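Local coordinates for peptidoglycan-N-acetylglucosamine deacetylase BC_1974 (Bacillus cereus, PDB 5N1P), which removes the acetyl group from N-acetylglucosamine residues of peptidoglycan, using a zinc ion that cobalt or nickel can replace, at residues 21-33 with 177-190. Sequence-based numbering, arbitrary orientation.
Sequences NTLKQHDAKATFF and LKGLKEKGYEFEAY
Thr31 takes a nearly straight bond from the backbone of Tyr190, with N on OG1 at 2.9 Å and an angle of 165° at the hydrogen. A water sits against the same hydroxyl and donates to O of Glu188, giving OG1 a second link to segment 177-190. In the parallel sheet of the NodB homology (CE4) fold both 31-34 and 185-187 pair with strand 2-9, and here the two segments run on side by side, Lys29 beside Glu188 and Ala30 beside Ala189. The side chain of Thr31 comes within about 7 Å of that of Asp9, probably the proton acceptor. Farther back, Lys29 N reaches Phe187 O at 3.3 Å, from well above the carbonyl plane instead of along a lone pair.

At the helix ends, Lys181, its chain extended beyond CG, brings NZ to O of His26 at 3.0 Å, in the carbonyl plane and on a lone pair. That carbonyl lies just where a Schellman motif, with Asp27 at positive phi, terminates helix 16-25. The His26 ring is fixed by the last turn of helix 16-25: ND1 gives a straight bond to Thr22 O, which lies exactly in the ring plane. With CG beside the backbone N (chi1 -65°), the imidazole presents a face to Leu177, whose CD1 makes a CH-pi contact 4.1 Å from the ring centroid.

Leu177 is the wedge of the apolar part. Its CD1 branch serves His26 and, more loosely, Leu23, while CD2 turns to Ala28 CB and also sits over the centre of the Phe187 ring, which has Lys181 CG at its edge. Phe187 also touches Ala4 of strand 2-9. The small methyl of Ala28 fills the corner between these groups, its CB 3.8 Å from CB of Phe187 and 3.9 Å from CD2 of Leu177.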
loop_
_atom_site.group_PDB
_atom_site.type_symbol
_atom_site.label_atom_id
_atom_site.label_comp_id
_atom_site.label_asym_id
_atom_site.label_seq_id
_atom_site.Cartn_x
_atom_site.Cartn_y
_atom_site.Cartn_z
ATOM N N ASN A 21 -0.021 10.529 12.136
ATOM C CA ASN A 21 -0.173 10.839 13.552
ATOM C C ASN A 21 -0.986 9.759 14.255
ATOM O O ASN A 21 -0.668 9.354 15.370
ATOM C CB ASN A 21 -0.814 12.211 13.731
ATOM C CG ASN A 21 0.084 13.338 13.244
ATOM O OD1 ASN A 21 1.307 13.191 13.193
ATOM N ND2 ASN A 21 -0.518 14.464 12.879
ATOM N N THR A 22 -2.018 9.264 13.579
ATOM C CA THR A 22 -2.850 8.205 14.133
ATOM C C THR A 22 -2.041 6.919 14.321
ATOM O O THR A 22 -2.125 6.271 15.365
ATOM C CB THR A 22 -4.077 7.946 13.231
ATOM O OG1 THR A 22 -4.898 9.123 13.216
ATOM C CG2 THR A 22 -4.896 6.763 13.743
ATOM N N LEU A 23 -1.243 6.565 13.315
ATOM C CA LEU A 23 -0.406 5.373 13.398
ATOM C C LEU A 23 0.595 5.483 14.555
ATOM O O LEU A 23 0.786 4.531 15.318
ATOM C CB LEU A 23 0.324 5.146 12.070
ATOM C CG LEU A 23 -0.612 4.761 10.914
ATOM C CD1 LEU A 23 0.118 4.818 9.578
ATOM C CD2 LEU A 23 -1.203 3.374 11.164
ATOM N N LYS A 24 1.209 6.655 14.697
ATOM C CA LYS A 24 2.185 6.887 15.760
ATOM C C LYS A 24 1.553 6.790 17.147
ATOM O O LYS A 24 2.149 6.223 18.066
ATOM C CB LYS A 24 2.851 8.254 15.589
ATOM C CG LYS A 24 3.945 8.533 16.615
ATOM C CD LYS A 24 4.522 9.926 16.449
ATOM C CE LYS A 24 5.242 10.076 15.118
ATOM N NZ LYS A 24 5.939 11.389 15.018
ATOM N N GLN A 25 0.346 7.333 17.291
ATOM C CA GLN A 25 -0.379 7.309 18.566
ATOM C C GLN A 25 -0.760 5.893 19.002
ATOM O O GLN A 25 -1.013 5.649 20.187
ATOM C CB GLN A 25 -1.627 8.188 18.468
ATOM C CG GLN A 25 -1.316 9.684 18.496
ATOM C CD GLN A 25 -2.447 10.539 17.955
ATOM O OE1 GLN A 25 -3.541 10.044 17.688
ATOM N NE2 GLN A 25 -2.188 11.833 17.795
ATOM N N HIS A 26 -0.785 4.961 18.050
ATOM C CA HIS A 26 -1.058 3.555 18.361
ATOM C C HIS A 26 0.178 2.677 18.157
ATOM O O HIS A 26 0.074 1.450 18.176
ATOM C CB HIS A 26 -2.204 3.014 17.503
ATOM C CG HIS A 26 -3.526 3.667 17.763
ATOM N ND1 HIS A 26 -3.893 4.862 17.180
ATOM C CD2 HIS A 26 -4.574 3.285 18.528
ATOM C CE1 HIS A 26 -5.107 5.191 17.581
ATOM N NE2 HIS A 26 -5.543 4.250 18.402
ATOM N N ASP A 27 1.333 3.312 17.967
ATOM C CA ASP A 27 2.599 2.623 17.712
ATOM C C ASP A 27 2.454 1.532 16.656
ATOM O O ASP A 27 2.954 0.418 16.813
ATOM C CB ASP A 27 3.161 2.037 19.011
ATOM C CG ASP A 27 3.560 3.111 20.006
ATOM O OD1 ASP A 27 4.415 3.953 19.659
ATOM O OD2 ASP A 27 3.018 3.117 21.133
ATOM N N ALA A 28 1.749 1.865 15.582
ATOM C CA ALA A 28 1.555 0.945 14.475
ATOM C C ALA A 28 2.445 1.362 13.314
ATOM O O ALA A 28 2.644 2.553 13.090
ATOM C CB ALA A 28 0.103 0.929 14.043
ATOM N N LYS A 29 2.987 0.382 12.598
ATOM C CA LYS A 29 3.801 0.644 11.414
ATOM C C LYS A 29 3.032 0.128 10.207
ATOM O O LYS A 29 2.334 -0.880 10.293
ATOM C CB LYS A 29 5.172 -0.028 11.519
ATOM C CG LYS A 29 6.022 0.423 12.712
ATOM C CD LYS A 29 6.252 1.923 12.707
ATOM C CE LYS A 29 7.407 2.310 13.640
ATOM N NZ LYS A 29 7.074 2.076 15.069
ATOM N N ALA A 30 3.142 0.822 9.082
ATOM C CA ALA A 30 2.342 0.500 7.915
ATOM C C ALA A 30 3.176 0.623 6.653
ATOM O O ALA A 30 4.386 0.882 6.719
ATOM C CB ALA A 30 1.129 1.422 7.846
ATOM N N THR A 31 2.521 0.429 5.507
ATOM C CA THR A 31 3.200 0.410 4.213
ATOM C C THR A 31 2.461 1.348 3.272
ATOM O O THR A 31 1.238 1.333 3.230
ATOM C CB THR A 31 3.232 -1.029 3.658
ATOM O OG1 THR A 31 3.971 -1.862 4.568
ATOM C CG2 THR A 31 3.863 -1.095 2.269
ATOM N N PHE A 32 3.202 2.174 2.534
ATOM C CA PHE A 32 2.616 3.175 1.650
ATOM C C PHE A 32 3.085 2.947 0.231
ATOM O O PHE A 32 4.276 2.772 0.015
ATOM C CB PHE A 32 3.025 4.594 2.087
ATOM C CG PHE A 32 2.418 5.014 3.391
ATOM C CD1 PHE A 32 3.017 4.678 4.593
ATOM C CD2 PHE A 32 1.216 5.696 3.413
ATOM C CE1 PHE A 32 2.440 5.037 5.795
ATOM C CE2 PHE A 32 0.633 6.075 4.611
ATOM C CZ PHE A 32 1.247 5.743 5.809
ATOM N N PHE A 33 2.170 2.990 -0.734
ATOM C CA PHE A 33 2.516 2.807 -2.141
ATOM C C PHE A 33 2.160 4.081 -2.885
ATOM O O PHE A 33 0.988 4.450 -2.992
ATOM C CB PHE A 33 1.781 1.582 -2.723
ATOM C CG PHE A 33 2.250 0.276 -2.143
ATOM C CD1 PHE A 33 3.505 -0.234 -2.470
ATOM C CD2 PHE A 33 1.425 -0.452 -1.294
ATOM C CE1 PHE A 33 3.930 -1.449 -1.966
ATOM C CE2 PHE A 33 1.855 -1.678 -0.768
ATOM C CZ PHE A 33 3.103 -2.170 -1.101
ATOM N N LEU A 177 -7.396 -0.666 13.896
ATOM C CA LEU A 177 -6.283 -0.976 14.785
ATOM C C LEU A 177 -6.790 -1.658 16.056
ATOM O O LEU A 177 -6.296 -2.719 16.437
ATOM C CB LEU A 177 -5.497 0.291 15.127
ATOM C CG LEU A 177 -4.728 0.913 13.953
ATOM C CD1 LEU A 177 -4.116 2.255 14.326
ATOM C CD2 LEU A 177 -3.650 -0.028 13.470
ATOM N N LYS A 178 -7.793 -1.055 16.689
ATOM C CA LYS A 178 -8.398 -1.621 17.893
ATOM C C LYS A 178 -8.958 -3.019 17.649
ATOM O O LYS A 178 -8.694 -3.952 18.409
ATOM C CB LYS A 178 -9.506 -0.699 18.402
ATOM C CG LYS A 178 -10.157 -1.171 19.693
ATOM C CD LYS A 178 -11.252 -0.217 20.131
ATOM C CE LYS A 178 -11.756 -0.568 21.526
ATOM N NZ LYS A 178 -12.875 0.319 21.940
ATOM N N GLY A 179 -9.735 -3.160 16.583
ATOM C CA GLY A 179 -10.347 -4.432 16.254
ATOM C C GLY A 179 -9.354 -5.546 15.983
ATOM O O GLY A 179 -9.604 -6.698 16.326
ATOM N N LEU A 180 -8.224 -5.220 15.362
ATOM C CA LEU A 180 -7.244 -6.256 15.060
ATOM C C LEU A 180 -6.316 -6.565 16.234
ATOM O O LEU A 180 -5.876 -7.705 16.384
ATOM C CB LEU A 180 -6.420 -5.865 13.830
ATOM C CG LEU A 180 -7.243 -5.735 12.549
ATOM C CD1 LEU A 180 -6.366 -5.328 11.376
ATOM C CD2 LEU A 180 -7.972 -7.031 12.249
ATOM N N LYS A 181 -6.011 -5.561 17.053
ATOM C CA LYS A 181 -5.183 -5.773 18.245
ATOM C C LYS A 181 -5.868 -6.737 19.197
ATOM O O LYS A 181 -5.221 -7.579 19.824
ATOM C CB LYS A 181 -4.893 -4.454 18.968
ATOM C CG LYS A 181 -3.871 -3.566 18.270
ATOM C CD LYS A 181 -3.532 -2.333 19.098
ATOM C CE LYS A 181 -2.555 -1.425 18.357
ATOM N NZ LYS A 181 -2.180 -0.228 19.159
ATOM N N GLU A 182 -7.186 -6.603 19.285
ATOM C CA GLU A 182 -7.999 -7.458 20.137
ATOM C C GLU A 182 -7.919 -8.903 19.669
ATOM O O GLU A 182 -8.026 -9.830 20.472
ATOM C CB GLU A 182 -9.448 -6.972 20.150
ATOM C CG GLU A 182 -9.719 -5.883 21.178
ATOM C CD GLU A 182 -10.970 -5.078 20.872
ATOM O OE1 GLU A 182 -11.715 -5.465 19.948
ATOM O OE2 GLU A 182 -11.215 -4.068 21.567
ATOM N N LYS A 183 -7.709 -9.092 18.369
ATOM C CA LYS A 183 -7.634 -10.434 17.807
ATOM C C LYS A 183 -6.205 -10.930 17.689
ATOM O O LYS A 183 -5.939 -11.923 17.014
ATOM C CB LYS A 183 -8.316 -10.478 16.454
ATOM C CG LYS A 183 -9.689 -9.871 16.486
ATOM C CD LYS A 183 -10.184 -9.593 15.091
ATOM C CE LYS A 183 -10.338 -10.867 14.294
ATOM N NZ LYS A 183 -11.288 -10.657 13.174
ATOM N N GLY A 184 -5.296 -10.234 18.361
ATOM C CA GLY A 184 -3.932 -10.697 18.505
ATOM C C GLY A 184 -3.026 -10.385 17.333
ATOM O O GLY A 184 -1.963 -10.989 17.209
ATOM N N TYR A 185 -3.435 -9.454 16.473
ATOM C CA TYR A 185 -2.564 -8.988 15.392
ATOM C C TYR A 185 -1.607 -7.913 15.900
ATOM O O TYR A 185 -1.994 -7.052 16.689
ATOM C CB TYR A 185 -3.374 -8.421 14.208
ATOM C CG TYR A 185 -4.077 -9.449 13.349
ATOM C CD1 TYR A 185 -3.418 -10.098 12.310
ATOM C CD2 TYR A 185 -5.409 -9.772 13.578
ATOM C CE1 TYR A 185 -4.073 -11.039 11.521
ATOM C CE2 TYR A 185 -6.066 -10.701 12.801
ATOM C CZ TYR A 185 -5.402 -11.341 11.784
ATOM O OH TYR A 185 -6.076 -12.271 11.020
ATOM N N GLU A 186 -0.357 -7.972 15.454
ATOM C CA GLU A 186 0.548 -6.833 15.568
ATOM C C GLU A 186 0.584 -6.101 14.226
ATOM O O GLU A 186 0.338 -6.701 13.180
ATOM C CB GLU A 186 1.950 -7.279 15.983
ATOM C CG GLU A 186 2.132 -7.403 17.495
ATOM C CD GLU A 186 3.186 -8.424 17.888
ATOM O OE1 GLU A 186 4.134 -8.640 17.106
ATOM O OE2 GLU A 186 3.066 -9.011 18.985
ATOM N N PHE A 187 0.879 -4.807 14.256
ATOM C CA PHE A 187 0.912 -4.016 13.029
ATOM C C PHE A 187 2.324 -3.675 12.593
ATOM O O PHE A 187 2.999 -2.852 13.215
ATOM C CB PHE A 187 0.101 -2.739 13.210
ATOM C CG PHE A 187 -1.375 -2.979 13.250
ATOM C CD1 PHE A 187 -2.113 -3.000 12.076
ATOM C CD2 PHE A 187 -2.020 -3.211 14.450
ATOM C CE1 PHE A 187 -3.470 -3.232 12.100
ATOM C CE2 PHE A 187 -3.377 -3.443 14.482
ATOM C CZ PHE A 187 -4.101 -3.454 13.304
ATOM N N GLU A 188 2.763 -4.308 11.507
ATOM C CA GLU A 188 4.118 -4.095 11.022
ATOM C C GLU A 188 4.134 -3.532 9.622
ATOM O O GLU A 188 3.187 -3.702 8.846
ATOM C CB GLU A 188 4.924 -5.392 11.037
ATOM C CG GLU A 188 5.247 -5.909 12.434
ATOM C CD GLU A 188 6.358 -6.937 12.417
ATOM O OE1 GLU A 188 6.359 -7.789 11.504
ATOM O OE2 GLU A 188 7.227 -6.895 13.315
ATOM N N ALA A 189 5.228 -2.852 9.313
ATOM C CA ALA A 189 5.488 -2.443 7.942
ATOM C C ALA A 189 6.060 -3.617 7.169
ATOM O O ALA A 189 6.568 -4.569 7.748
ATOM C CB ALA A 189 6.452 -1.282 7.899
ATOM N N TYR A 190 5.992 -3.532 5.852
ATOM C CA TYR A 190 6.745 -4.435 5.009
ATOM C C TYR A 190 8.221 -4.273 5.242
ATOM O O TYR A 190 8.714 -3.184 5.466
ATOM C CB TYR A 190 6.423 -4.200 3.534
ATOM C CG TYR A 190 7.238 -5.029 2.566
ATOM C CD1 TYR A 190 6.837 -6.320 2.220
ATOM C CD2 TYR A 190 8.393 -4.513 1.968
ATOM C CE1 TYR A 190 7.575 -7.082 1.322
ATOM C CE2 TYR A 190 9.134 -5.265 1.076
ATOM C CZ TYR A 190 8.712 -6.548 0.747
ATOM O OH TYR A 190 9.479 -7.258 -0.156
HETATM O O HOH W 1 2.169 -2.751 6.402
#